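Long-range contacts in molybdopterin-guanine dinucleotide biosynthesis protein B (MobB) (Archaeoglobus fulgidus, PDB 2F1R), which probably binds GTP and takes part in the biosynthesis of molybdopterin-guanine dinucleotide: residues L31-V36 and L98-G103; D110-V115 and A131-E136; K116-V121 and E136-H141. All coordinates share one frame; numbering follows the deposited sequence.

Contact 1: L31-V36 and L98-G103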
ATOM      1  N   LEU A  31     -17.232   6.814  -9.478  1.00 26.85           N
ATOM      2  CA  LEU A  31     -16.023   7.471  -8.990  1.00 24.70           C
ATOM      3  C   LEU A  31     -15.038   6.516  -8.329  1.00 21.72           C
ATOM      4  O   LEU A  31     -15.489   5.646  -7.578  1.00 22.24           O
ATOM      5  CB  LEU A  31     -16.357   8.677  -8.129  1.00 25.38           C
ATOM      6  CG  LEU A  31     -16.227  10.018  -8.860  1.00 29.01           C
ATOM      7  CD1 LEU A  31     -15.565   9.821 -10.222  1.00 31.41           C
ATOM      8  CD2 LEU A  31     -17.582  10.682  -9.022  1.00 32.27           C
ATOM      9  N   ARG A  32     -13.792   6.616  -8.710  1.00 18.55           N
ATOM     10  CA  ARG A  32     -12.657   5.988  -8.010  1.00 16.35           C
ATOM     11  C   ARG A  32     -12.287   6.837  -6.794  1.00 12.32           C
ATOM     12  O   ARG A  32     -11.865   7.965  -6.969  1.00  9.77           O
ATOM     13  CB  ARG A  32     -11.385   5.952  -8.932  1.00 16.67           C
ATOM     14  CG  ARG A  32     -11.300   4.847  -9.992  1.00 19.00           C
ATOM     15  CD  ARG A  32      -9.952   4.969 -10.851  1.00 20.28           C
ATOM     16  NE  ARG A  32      -8.658   4.706 -10.129  1.00 18.52           N
ATOM     17  CZ  ARG A  32      -8.372   3.604  -9.448  1.00 15.80           C
ATOM     18  NH1 ARG A  32      -9.265   2.640  -9.297  1.00 16.26           N
ATOM     19  NH2 ARG A  32      -7.180   3.466  -8.918  1.00 18.64           N
ATOM     20  N   VAL A  33     -12.423   6.294  -5.572  1.00 11.23           N
ATOM     21  CA  VAL A  33     -12.137   7.057  -4.353  1.00  8.81           C
ATOM     22  C   VAL A  33     -10.996   6.476  -3.479  1.00  8.81           C
ATOM     23  O   VAL A  33     -10.883   5.264  -3.275  1.00  7.48           O
ATOM     24  CB  VAL A  33     -13.415   7.306  -3.516  1.00  9.43           C
ATOM     25  CG1 VAL A  33     -13.127   8.311  -2.388  1.00  9.49           C
ATOM     26  CG2 VAL A  33     -14.630   7.782  -4.386  1.00  6.08           C
ATOM     27  N   ALA A  34     -10.155   7.341  -2.944  1.00  7.90           N
ATOM     28  CA  ALA A  34      -9.196   6.881  -1.921  1.00  8.31           C
ATOM     29  C   ALA A  34      -9.355   7.726  -0.654  1.00  8.92           C
ATOM     30  O   ALA A  34      -9.675   8.906  -0.748  1.00 10.20           O
ATOM     31  CB  ALA A  34      -7.787   6.944  -2.422  1.00  7.45           C
ATOM     32  N   VAL A  35      -9.206   7.090   0.503  1.00  9.91           N
ATOM     33  CA  VAL A  35      -9.211   7.742   1.836  1.00 10.24           C
ATOM     34  C   VAL A  35      -7.816   7.695   2.475  1.00 10.72           C
ATOM     35  O   VAL A  35      -7.184   6.606   2.536  1.00 10.37           O
ATOM     36  CB  VAL A  35     -10.228   7.093   2.760  1.00  9.75           C
ATOM     37  CG1 VAL A  35     -10.134   7.643   4.209  1.00 10.70           C
ATOM     38  CG2 VAL A  35     -11.638   7.250   2.185  1.00  8.11           C
ATOM     39  N   VAL A  36      -7.319   8.866   2.881  1.00 10.08           N
ATOM     40  CA  VAL A  36      -6.031   8.966   3.593  1.00 11.46           C
ATOM     41  C   VAL A  36      -6.336   9.190   5.092  1.00 13.65           C
ATOM     42  O   VAL A  36      -7.084  10.087   5.442  1.00 12.97           O
ATOM     43  CB  VAL A  36      -5.146  10.063   3.019  1.00 11.16           C
ATOM     44  CG1 VAL A  36      -3.763  10.040   3.661  1.00 11.18           C
ATOM     45  CG2 VAL A  36      -4.979   9.870   1.523  1.00  9.20           C
ATOM     46  N   LEU A  98     -11.407  11.323  -6.570  1.00 11.01           N
ATOM     47  CA  LEU A  98     -11.608  12.012  -5.329  1.00  9.80           C
ATOM     48  C   LEU A  98     -10.688  11.394  -4.297  1.00  9.34           C
ATOM     49  O   LEU A  98     -10.627  10.166  -4.180  1.00  8.50           O
ATOM     50  CB  LEU A  98     -13.097  11.855  -4.861  1.00 10.08           C
ATOM     51  CG  LEU A  98     -13.436  12.394  -3.446  1.00 11.39           C
ATOM     52  CD1 LEU A  98     -13.332  13.906  -3.453  1.00 10.78           C
ATOM     53  CD2 LEU A  98     -14.809  11.950  -2.963  1.00  9.25           C
ATOM     54  N   VAL A  99     -10.023  12.249  -3.519  1.00  9.19           N
ATOM     55  CA  VAL A  99      -9.272  11.808  -2.349  1.00 10.16           C
ATOM     56  C   VAL A  99      -9.954  12.403  -1.132  1.00  9.83           C
ATOM     57  O   VAL A  99     -10.095  13.615  -1.024  1.00  9.49           O
ATOM     58  CB  VAL A  99      -7.736  12.214  -2.401  1.00 10.43           C
ATOM     59  CG1 VAL A  99      -7.005  11.833  -1.100  1.00  8.91           C
ATOM     60  CG2 VAL A  99      -7.052  11.574  -3.625  1.00 11.76           C
ATOM     61  N   ILE A 100     -10.384  11.548  -0.222  1.00 10.55           N
ATOM     62  CA  ILE A 100     -10.848  12.006   1.087  1.00 10.78           C
ATOM     63  C   ILE A 100      -9.786  11.751   2.181  1.00 12.92           C
ATOM     64  O   ILE A 100      -9.207  10.673   2.278  1.00 12.80           O
ATOM     65  CB  ILE A 100     -12.161  11.326   1.493  1.00 11.16           C
ATOM     66  CG1 ILE A 100     -13.234  11.692   0.460  1.00 11.10           C
ATOM     67  CG2 ILE A 100     -12.578  11.741   2.922  1.00  6.81           C
ATOM     68  CD1 ILE A 100     -14.454  10.888   0.531  1.00  8.58           C
ATOM     69  N   THR A 101      -9.583  12.763   3.005  1.00 12.83           N
ATOM     70  CA  THR A 101      -8.716  12.745   4.173  1.00 14.55           C
ATOM     71  C   THR A 101      -9.527  12.630   5.452  1.00 14.84           C
ATOM     72  O   THR A 101     -10.606  13.287   5.538  1.00 14.18           O
ATOM     73  CB  THR A 101      -7.848  14.000   4.259  1.00 15.02           C
ATOM     74  OG1 THR A 101      -6.741  13.883   3.360  1.00 17.26           O
ATOM     75  CG2 THR A 101      -7.339  14.197   5.680  1.00 14.07           C
ATOM     76  N   GLU A 102      -9.188  11.740   6.363  1.00 15.00           N
ATOM     77  CA  GLU A 102      -9.872  11.660   7.652  1.00 16.51           C
ATOM     78  C   GLU A 102      -8.916  12.384   8.571  1.00 15.70           C
ATOM     79  O   GLU A 102      -7.810  11.908   8.893  1.00 15.73           O
ATOM     80  CB  GLU A 102     -10.190  10.226   8.056  1.00 16.48           C
ATOM     81  CG  GLU A 102     -10.908  10.026   9.370  1.00 20.03           C
ATOM     82  CD  GLU A 102     -10.921   8.530   9.796  1.00 20.63           C
ATOM     83  OE1 GLU A 102     -10.347   8.166  10.857  1.00 26.38           O
ATOM     84  OE2 GLU A 102     -11.466   7.702   9.043  1.00 27.09           O
ATOM     85  N   GLY A 103      -9.296  13.622   8.886  1.00 15.07           N
ATOM     86  CA  GLY A 103      -8.393  14.490   9.619  1.00 13.41           C
ATOM     87  C   GLY A 103      -7.431  15.170   8.656  1.00 12.77           C
ATOM     88  O   GLY A 103      -7.866  15.625   7.548  1.00  8.07           O
TER
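Strands 33-36 and 98-102 run side by side and parallel in the central sheet of a P-loop NTPase fold, with Val33, Ala34, Val35 and Val36 level with Leu98, Val99, Ile100 and Thr101. The ladder begins with a weak bond from Leu98 N to Arg32 O and tightens along the strands. Ala34 N donates to Leu98 O at 3.1 Å, Ala34 O takes Ile100 N at 2.8 Å, and Ile100 O takes Val36 N at 2.7 Å. Ile100 O also meets Val35 CA at 3.0 Å, a CA-H...O contact. The last rung, Glu102 N to Val36 O, is nearly straight (168° at the hydrogen). On the face packed against helix 12-28, Val33 CG1 stands anti to its backbone N (chi1 -170°) and touches two branch ends, Leu98 CD2 at 4.0 Å and Ile100 CD1 at 4.1 Å. Val33 and Leu98 lie alongside each other, pointing the same way. As in this fold generally, helices cover both faces of the sheet: on the other side, beneath helix 85-93, Val36 CG2 slants across Val99 CG1 at 3.9 Å. The other edge of strand 33-36 pairs in parallel with a strand of the second subunit, so the sheet continues across the interface. Glu102 CB lies by Val36 O at 4.1 Å, while its OE2 makes a weak hydrogen bond with Thr16 OG1 of the probable P-loop.

Contact 2: D110-V115 and A131-E136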
ATOM      1  N   ASP A 110      -9.482  22.208   1.496  1.00  7.99           N
ATOM      2  CA  ASP A 110     -10.930  22.418   1.665  1.00  8.15           C
ATOM      3  C   ASP A 110     -11.495  21.308   2.559  1.00  7.94           C
ATOM      4  O   ASP A 110     -11.028  20.190   2.436  1.00  8.58           O
ATOM      5  CB  ASP A 110     -11.628  22.319   0.312  1.00  8.52           C
ATOM      6  CG  ASP A 110     -11.239  23.476  -0.626  1.00 13.03           C
ATOM      7  OD1 ASP A 110     -10.454  24.358  -0.188  1.00 16.25           O
ATOM      8  OD2 ASP A 110     -11.705  23.454  -1.785  1.00 17.66           O
ATOM      9  N   ARG A 111     -12.505  21.583   3.398  1.00  6.90           N
ATOM     10  CA  ARG A 111     -12.984  20.598   4.377  1.00  5.79           C
ATOM     11  C   ARG A 111     -14.472  20.640   4.607  1.00  7.26           C
ATOM     12  O   ARG A 111     -15.101  21.710   4.569  1.00  5.82           O
ATOM     13  CB  ARG A 111     -12.274  20.764   5.752  1.00  5.59           C
ATOM     14  CG  ARG A 111     -12.596  22.061   6.590  1.00  5.07           C
ATOM     15  CD  ARG A 111     -11.583  23.230   6.318  1.00  6.95           C
ATOM     16  NE  ARG A 111     -10.232  22.695   6.068  1.00  7.46           N
ATOM     17  CZ  ARG A 111      -9.347  22.433   7.011  1.00  6.86           C
ATOM     18  NH1 ARG A 111      -9.614  22.705   8.278  1.00  7.61           N
ATOM     19  NH2 ARG A 111      -8.172  21.958   6.675  1.00  9.19           N
ATOM     20  N   ILE A 112     -15.003  19.460   4.908  1.00  7.61           N
ATOM     21  CA  ILE A 112     -16.286  19.343   5.560  1.00  7.65           C
ATOM     22  C   ILE A 112     -16.046  19.123   7.027  1.00  8.35           C
ATOM     23  O   ILE A 112     -15.249  18.245   7.395  1.00  9.11           O
ATOM     24  CB  ILE A 112     -17.139  18.233   4.903  1.00  8.32           C
ATOM     25  CG1 ILE A 112     -17.405  18.602   3.418  1.00  6.08           C
ATOM     26  CG2 ILE A 112     -18.447  18.007   5.695  1.00  9.26           C
ATOM     27  CD1 ILE A 112     -18.301  17.579   2.681  1.00  7.41           C
ATOM     28  N   VAL A 113     -16.701  19.943   7.865  1.00  7.81           N
ATOM     29  CA  VAL A 113     -16.452  19.966   9.318  1.00  7.91           C
ATOM     30  C   VAL A 113     -17.587  19.266  10.027  1.00  8.03           C
ATOM     31  O   VAL A 113     -18.727  19.734   9.918  1.00  8.78           O
ATOM     32  CB  VAL A 113     -16.356  21.416   9.894  1.00  8.55           C
ATOM     33  CG1 VAL A 113     -16.224  21.390  11.466  1.00  8.89           C
ATOM     34  CG2 VAL A 113     -15.193  22.168   9.262  1.00  7.75           C
ATOM     35  N   VAL A 114     -17.299  18.159  10.726  1.00  8.12           N
ATOM     36  CA  VAL A 114     -18.318  17.388  11.428  1.00  9.57           C
ATOM     37  C   VAL A 114     -18.165  17.534  12.938  1.00 11.48           C
ATOM     38  O   VAL A 114     -17.160  17.067  13.514  1.00 11.26           O
ATOM     39  CB  VAL A 114     -18.274  15.902  11.030  1.00 10.02           C
ATOM     40  CG1 VAL A 114     -19.440  15.148  11.652  1.00  8.58           C
ATOM     41  CG2 VAL A 114     -18.282  15.756   9.516  1.00  4.90           C
ATOM     42  N   VAL A 115     -19.122  18.225  13.552  1.00 11.62           N
ATOM     43  CA  VAL A 115     -19.033  18.543  14.970  1.00 10.17           C
ATOM     44  C   VAL A 115     -20.338  18.247  15.709  1.00 10.97           C
ATOM     45  O   VAL A 115     -21.405  18.140  15.117  1.00  9.22           O
ATOM     46  CB  VAL A 115     -18.632  20.006  15.220  1.00 10.60           C
ATOM     47  CG1 VAL A 115     -17.170  20.223  14.830  1.00  9.49           C
ATOM     48  CG2 VAL A 115     -19.562  21.001  14.483  1.00  9.54           C
ATOM     49  N   ALA A 131     -18.684  22.929   4.043  1.00 10.64           N
ATOM     50  CA  ALA A 131     -19.954  22.660   4.724  1.00  9.63           C
ATOM     51  C   ALA A 131     -19.714  22.161   6.121  1.00 10.12           C
ATOM     52  O   ALA A 131     -18.615  21.668   6.444  1.00 10.11           O
ATOM     53  CB  ALA A 131     -20.770  21.632   3.938  1.00 10.46           C
ATOM     54  N   VAL A 132     -20.746  22.276   6.956  1.00 10.19           N
ATOM     55  CA  VAL A 132     -20.648  21.841   8.321  1.00  9.64           C
ATOM     56  C   VAL A 132     -21.693  20.778   8.497  1.00  9.98           C
ATOM     57  O   VAL A 132     -22.843  20.960   8.044  1.00 11.74           O
ATOM     58  CB  VAL A 132     -20.828  23.014   9.338  1.00 11.10           C
ATOM     59  CG1 VAL A 132     -20.907  22.478  10.793  1.00  8.67           C
ATOM     60  CG2 VAL A 132     -19.666  24.108   9.190  1.00  9.51           C
ATOM     61  N   VAL A 133     -21.302  19.665   9.129  1.00  9.99           N
ATOM     62  CA  VAL A 133     -22.252  18.598   9.497  1.00  8.93           C
ATOM     63  C   VAL A 133     -22.488  18.624  11.022  1.00  9.09           C
ATOM     64  O   VAL A 133     -21.579  18.435  11.807  1.00  7.63           O
ATOM     65  CB  VAL A 133     -21.790  17.247   9.005  1.00  9.29           C
ATOM     66  CG1 VAL A 133     -22.760  16.157   9.425  1.00  8.60           C
ATOM     67  CG2 VAL A 133     -21.650  17.283   7.481  1.00  9.80           C
ATOM     68  N   CYS A 134     -23.729  18.887  11.414  1.00 10.04           N
ATOM     69  CA  CYS A 134     -24.070  19.103  12.811  1.00 11.11           C
ATOM     70  C   CYS A 134     -25.581  18.909  12.971  1.00 11.83           C
ATOM     71  O   CYS A 134     -26.382  19.398  12.160  1.00 12.34           O
ATOM     72  CB  CYS A 134     -23.662  20.510  13.216  1.00 10.35           C
ATOM     73  SG  CYS A 134     -23.875  20.811  14.985  1.00 11.91           S
ATOM     74  N   ASP A 135     -25.989  18.159  13.974  1.00 11.76           N
ATOM     75  CA  ASP A 135     -27.445  17.981  14.238  1.00 14.63           C
ATOM     76  C   ASP A 135     -28.216  19.256  14.599  1.00 13.53           C
ATOM     77  O   ASP A 135     -29.410  19.385  14.348  1.00 15.22           O
ATOM     78  CB  ASP A 135     -27.665  16.851  15.253  1.00 15.26           C
ATOM     79  CG  ASP A 135     -27.561  15.470  14.596  1.00 19.49           C
ATOM     80  OD1 ASP A 135     -27.906  15.333  13.399  1.00 24.25           O
ATOM     81  OD2 ASP A 135     -27.167  14.517  15.275  1.00 25.73           O
ATOM     82  N   GLU A 136     -27.498  20.186  15.193  1.00 13.97           N
ATOM     83  CA  GLU A 136     -27.976  21.516  15.509  1.00 13.59           C
ATOM     84  C   GLU A 136     -27.577  22.454  14.364  1.00 14.53           C
ATOM     85  O   GLU A 136     -26.434  22.416  13.872  1.00 13.39           O
ATOM     86  CB  GLU A 136     -27.306  21.979  16.804  1.00 12.25           C
ATOM     87  CG  GLU A 136     -27.907  23.250  17.351  1.00 13.83           C
ATOM     88  CD  GLU A 136     -27.193  23.796  18.592  1.00 14.42           C
ATOM     89  OE1 GLU A 136     -27.520  24.952  18.890  1.00 13.10           O
ATOM     90  OE2 GLU A 136     -26.316  23.110  19.221  1.00 13.70           O
TER
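Val113 O takes the backbone N-H of Val133 at 2.7 Å, and Val132 CA adds a CA-H...O contact to the same oxygen at 3.3 Å. The bond is fairly straight (166° at the hydrogen), although the donor is tilted 24° from the carbonyl plane. This is the centre of a parallel ladder between strands 111-114 and 131-133 of the P-loop NTPase sheet, next to strand 4-9, which leads into the probable P-loop. Val113 N donates to Ala131 O at 2.9 Å, and Val115 N to Val133 O at 3.0 Å. On the face turned to helix 149-160, Val133 is held between two neighbours of the facing strand: its CG2 meets Ile112 CG2 at 3.7 Å, and its CB lies beside Val114 CG2 at 3.8 Å. The guanidinium of Arg111 leads away from this pairing, to the carbonyl oxygens of Ser105 and Phe124. The side chain of Val115 has CG1 anti to the carbonyl carbon (chi1 -70°), which leaves CG2 between the backbone N and that carbon, the crowded position. From there CG2 reaches slantwise to Val132 CG1, at 4.2 Å, while Cys134 SG comes to 3.6 Å from Val115 O.

Contact 3: K116-V121 and E136-H141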
ATOM      1  N   LYS A 116     -20.205  18.071  17.014  1.00 11.42           N
ATOM      2  CA  LYS A 116     -21.341  17.977  17.907  1.00 13.67           C
ATOM      3  C   LYS A 116     -21.981  19.339  18.239  1.00 11.65           C
ATOM      4  O   LYS A 116     -23.198  19.506  18.223  1.00 13.02           O
ATOM      5  CB  LYS A 116     -20.890  17.312  19.226  1.00 14.47           C
ATOM      6  CG  LYS A 116     -22.124  16.961  20.108  1.00 19.31           C
ATOM      7  CD  LYS A 116     -22.829  15.663  19.646  1.00 24.44           C
ATOM      8  CE  LYS A 116     -23.822  15.205  20.695  1.00 24.85           C
ATOM      9  NZ  LYS A 116     -23.362  15.926  21.922  1.00 29.65           N
ATOM     10  N   LYS A 117     -21.152  20.307  18.554  1.00 12.06           N
ATOM     11  CA  LYS A 117     -21.606  21.636  18.973  1.00 13.03           C
ATOM     12  C   LYS A 117     -21.178  22.630  17.937  1.00 12.57           C
ATOM     13  O   LYS A 117     -20.048  22.555  17.462  1.00 12.88           O
ATOM     14  CB  LYS A 117     -20.913  22.026  20.286  1.00 12.97           C
ATOM     15  CG  LYS A 117     -20.957  20.988  21.385  1.00 17.15           C
ATOM     16  CD  LYS A 117     -19.975  21.399  22.482  1.00 25.65           C
ATOM     17  CE  LYS A 117     -19.826  20.294  23.527  1.00 33.08           C
ATOM     18  NZ  LYS A 117     -20.342  18.942  23.045  1.00 37.16           N
ATOM     19  N   PRO A 118     -22.024  23.620  17.629  1.00 13.79           N
ATOM     20  CA  PRO A 118     -21.689  24.615  16.569  1.00 14.23           C
ATOM     21  C   PRO A 118     -20.388  25.426  16.815  1.00 14.80           C
ATOM     22  O   PRO A 118     -19.661  25.705  15.868  1.00 15.85           O
ATOM     23  CB  PRO A 118     -22.903  25.557  16.542  1.00 15.09           C
ATOM     24  CG  PRO A 118     -23.966  24.889  17.381  1.00 15.01           C
ATOM     25  CD  PRO A 118     -23.303  23.919  18.310  1.00 14.77           C
ATOM     26  N   GLU A 119     -20.072  25.736  18.070  1.00 14.73           N
ATOM     27  CA  GLU A 119     -18.894  26.534  18.445  1.00 14.77           C
ATOM     28  C   GLU A 119     -17.550  25.804  18.221  1.00 15.14           C
ATOM     29  O   GLU A 119     -16.510  26.474  18.140  1.00 15.10           O
ATOM     30  CB  GLU A 119     -18.998  27.010  19.905  1.00 15.44           C
ATOM     31  CG  GLU A 119     -19.045  25.830  20.990  1.00 16.27           C
ATOM     32  CD  GLU A 119     -20.478  25.427  21.452  1.00 16.33           C
ATOM     33  OE1 GLU A 119     -21.395  25.175  20.621  1.00 17.50           O
ATOM     34  OE2 GLU A 119     -20.683  25.359  22.675  1.00 16.75           O
ATOM     35  N   GLU A 120     -17.574  24.464  18.102  1.00 13.74           N
ATOM     36  CA  GLU A 120     -16.384  23.688  17.704  1.00 14.42           C
ATOM     37  C   GLU A 120     -15.916  24.003  16.269  1.00 12.72           C
ATOM     38  O   GLU A 120     -14.784  23.729  15.928  1.00 11.27           O
ATOM     39  CB  GLU A 120     -16.634  22.173  17.815  1.00 14.70           C
ATOM     40  CG  GLU A 120     -17.005  21.683  19.232  1.00 17.48           C
ATOM     41  CD  GLU A 120     -17.453  20.207  19.327  1.00 17.33           C
ATOM     42  OE1 GLU A 120     -18.058  19.597  18.439  1.00 23.55           O
ATOM     43  OE2 GLU A 120     -17.246  19.624  20.379  1.00 29.51           O
ATOM     44  N   VAL A 121     -16.792  24.573  15.440  1.00 12.39           N
ATOM     45  CA  VAL A 121     -16.449  24.913  14.025  1.00 13.42           C
ATOM     46  C   VAL A 121     -15.223  25.821  13.951  1.00 14.97           C
ATOM     47  O   VAL A 121     -14.392  25.678  13.042  1.00 14.91           O
ATOM     48  CB  VAL A 121     -17.641  25.583  13.237  1.00 13.70           C
ATOM     49  CG1 VAL A 121     -17.178  26.023  11.777  1.00 13.29           C
ATOM     50  CG2 VAL A 121     -18.830  24.633  13.148  1.00  7.86           C
ATOM     51  N   GLU A 136     -27.498  20.186  15.193  1.00 13.97           N
ATOM     52  CA  GLU A 136     -27.976  21.516  15.509  1.00 13.59           C
ATOM     53  C   GLU A 136     -27.577  22.454  14.364  1.00 14.53           C
ATOM     54  O   GLU A 136     -26.434  22.416  13.872  1.00 13.39           O
ATOM     55  CB  GLU A 136     -27.306  21.979  16.804  1.00 12.25           C
ATOM     56  CG  GLU A 136     -27.907  23.250  17.351  1.00 13.83           C
ATOM     57  CD  GLU A 136     -27.193  23.796  18.592  1.00 14.42           C
ATOM     58  OE1 GLU A 136     -27.520  24.952  18.890  1.00 13.10           O
ATOM     59  OE2 GLU A 136     -26.316  23.110  19.221  1.00 13.70           O
ATOM     60  N   ARG A 137     -28.519  23.287  13.933  1.00 15.70           N
ATOM     61  CA  ARG A 137     -28.222  24.299  12.933  1.00 18.53           C
ATOM     62  C   ARG A 137     -27.021  25.160  13.265  1.00 17.67           C
ATOM     63  O   ARG A 137     -26.818  25.590  14.396  1.00 18.05           O
ATOM     64  CB  ARG A 137     -29.469  25.147  12.605  1.00 18.92           C
ATOM     65  CG  ARG A 137     -29.217  26.544  12.049  1.00 21.95           C
ATOM     66  CD  ARG A 137     -30.582  27.302  11.765  1.00 23.17           C
ATOM     67  NE  ARG A 137     -31.214  26.759  10.557  1.00 31.10           N
ATOM     68  CZ  ARG A 137     -30.883  27.158   9.326  1.00 34.04           C
ATOM     69  NH1 ARG A 137     -29.949  28.118   9.178  1.00 33.82           N
ATOM     70  NH2 ARG A 137     -31.475  26.613   8.256  1.00 32.45           N
ATOM     71  N   VAL A 138     -26.211  25.377  12.239  1.00 18.02           N
ATOM     72  CA  VAL A 138     -25.015  26.171  12.330  1.00 18.94           C
ATOM     73  C   VAL A 138     -25.170  27.388  11.374  1.00 19.42           C
ATOM     74  O   VAL A 138     -25.686  27.235  10.270  1.00 19.24           O
ATOM     75  CB  VAL A 138     -23.801  25.260  11.970  1.00 19.94           C
ATOM     76  CG1 VAL A 138     -22.627  26.033  11.445  1.00 19.71           C
ATOM     77  CG2 VAL A 138     -23.398  24.368  13.225  1.00 20.81           C
ATOM     78  N   ASP A 139     -24.723  28.572  11.799  1.00 20.06           N
ATOM     79  CA  ASP A 139     -24.758  29.788  10.958  1.00 21.72           C
ATOM     80  C   ASP A 139     -23.482  30.015  10.162  1.00 20.94           C
ATOM     81  O   ASP A 139     -22.374  29.711  10.616  1.00 21.47           O
ATOM     82  CB  ASP A 139     -24.998  31.022  11.834  1.00 22.24           C
ATOM     83  CG  ASP A 139     -26.310  30.930  12.629  1.00 25.42           C
ATOM     84  OD1 ASP A 139     -27.382  30.615  12.022  1.00 28.03           O
ATOM     85  OD2 ASP A 139     -26.262  31.198  13.851  1.00 26.28           O
ATOM     86  N   GLY A 140     -23.644  30.591   8.987  1.00 20.86           N
ATOM     87  CA  GLY A 140     -22.526  31.164   8.254  1.00 20.03           C
ATOM     88  C   GLY A 140     -21.893  30.182   7.305  1.00 19.36           C
ATOM     89  O   GLY A 140     -20.915  30.525   6.652  1.00 20.35           O
ATOM     90  N   HIS A 141     -22.477  28.979   7.204  1.00 18.17           N
ATOM     91  CA  HIS A 141     -21.970  27.881   6.362  1.00 17.01           C
ATOM     92  C   HIS A 141     -23.089  27.021   5.825  1.00 16.03           C
ATOM     93  O   HIS A 141     -24.132  26.870   6.482  1.00 14.90           O
ATOM     94  CB  HIS A 141     -21.054  26.938   7.164  1.00 16.11           C
ATOM     95  CG  HIS A 141     -19.882  27.615   7.781  1.00 16.70           C
ATOM     96  ND1 HIS A 141     -18.763  27.964   7.057  1.00 16.40           N
ATOM     97  CD2 HIS A 141     -19.660  28.027   9.048  1.00 17.75           C
ATOM     98  CE1 HIS A 141     -17.897  28.550   7.857  1.00 19.40           C
ATOM     99  NE2 HIS A 141     -18.416  28.598   9.070  1.00 21.24           N
TER
HETATM  100  O   HOH W   1     -25.420  20.517  19.600  1.00 27.58           O
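This is a loop-to-loop contact, mainly apolar, in which Pro118 and Val121 meet Glu136, Val138 and His141. The two loops follow strands 111-114 and 129-133 at the C-terminal edge of the parallel sheet, the edge at which the nucleotide site of P-loop NTPases lies. No direct hydrogen bond joins them. The proline ring meets a carboxylate and a valine with different atoms: Pro118 CD meets Glu136 OE2 at 3.3 Å, and Pro118 CB touches Val138 CG2 at 3.6 Å. The side chains of Pro118 and Glu136 cross at about a right angle; Glu136 CG is anti to the backbone N (chi1 -170°) and the chain stays extended beyond. One water bridges the loops, donating to Lys116 O and to Glu136 OE2, 2.8 Å from each. An alanine at Pro118 would keep CB against Val138 but lack CG and CD, which would probably open a gap beside the Glu136 carboxylate and give it more freedom to turn. The 3-10 turn that begins at Pro118 is braced from within: Glu120 OE1 takes Lys117 N at 3.2 Å from well above the carboxylate plane (69° out of it), also takes a weak, bent bond from Lys116 N, and is hydrogen-bonded with Thr10 OG1, just beyond the Gly9 that opens the probable P-loop. Farther along the 3-10 segment, Val121 packs on Val132 and Ile129 of strand 129-133 and reaches tip to tip toward His141, whose NE2 has a weak hydrogen bond with Arg125 NH2. Val121 CG1 stops 3.9 Å from His141 NE2.

Contacts 1 and 2 are both buried parallel strand pairings of one sheet, lying on the two sides of strand 4-9, with centres about 17 Å apart. Contact 1 is close to the centre of the folded chain and next to the subunit interface; contact 2 lies farther out, with no other chain touching it. In each, backbone hydrogen bonds do the joining and aliphatic branches fill the faces. Contact 3 extends contact 2 into the loops at the C-terminal ends of the strands, sharing Glu136, with Val132 CG1 packing on Val121 CG2 at 3.8 Å. It is partly solvent-exposed, and there side-chain packing and a bridging water replace the ladder.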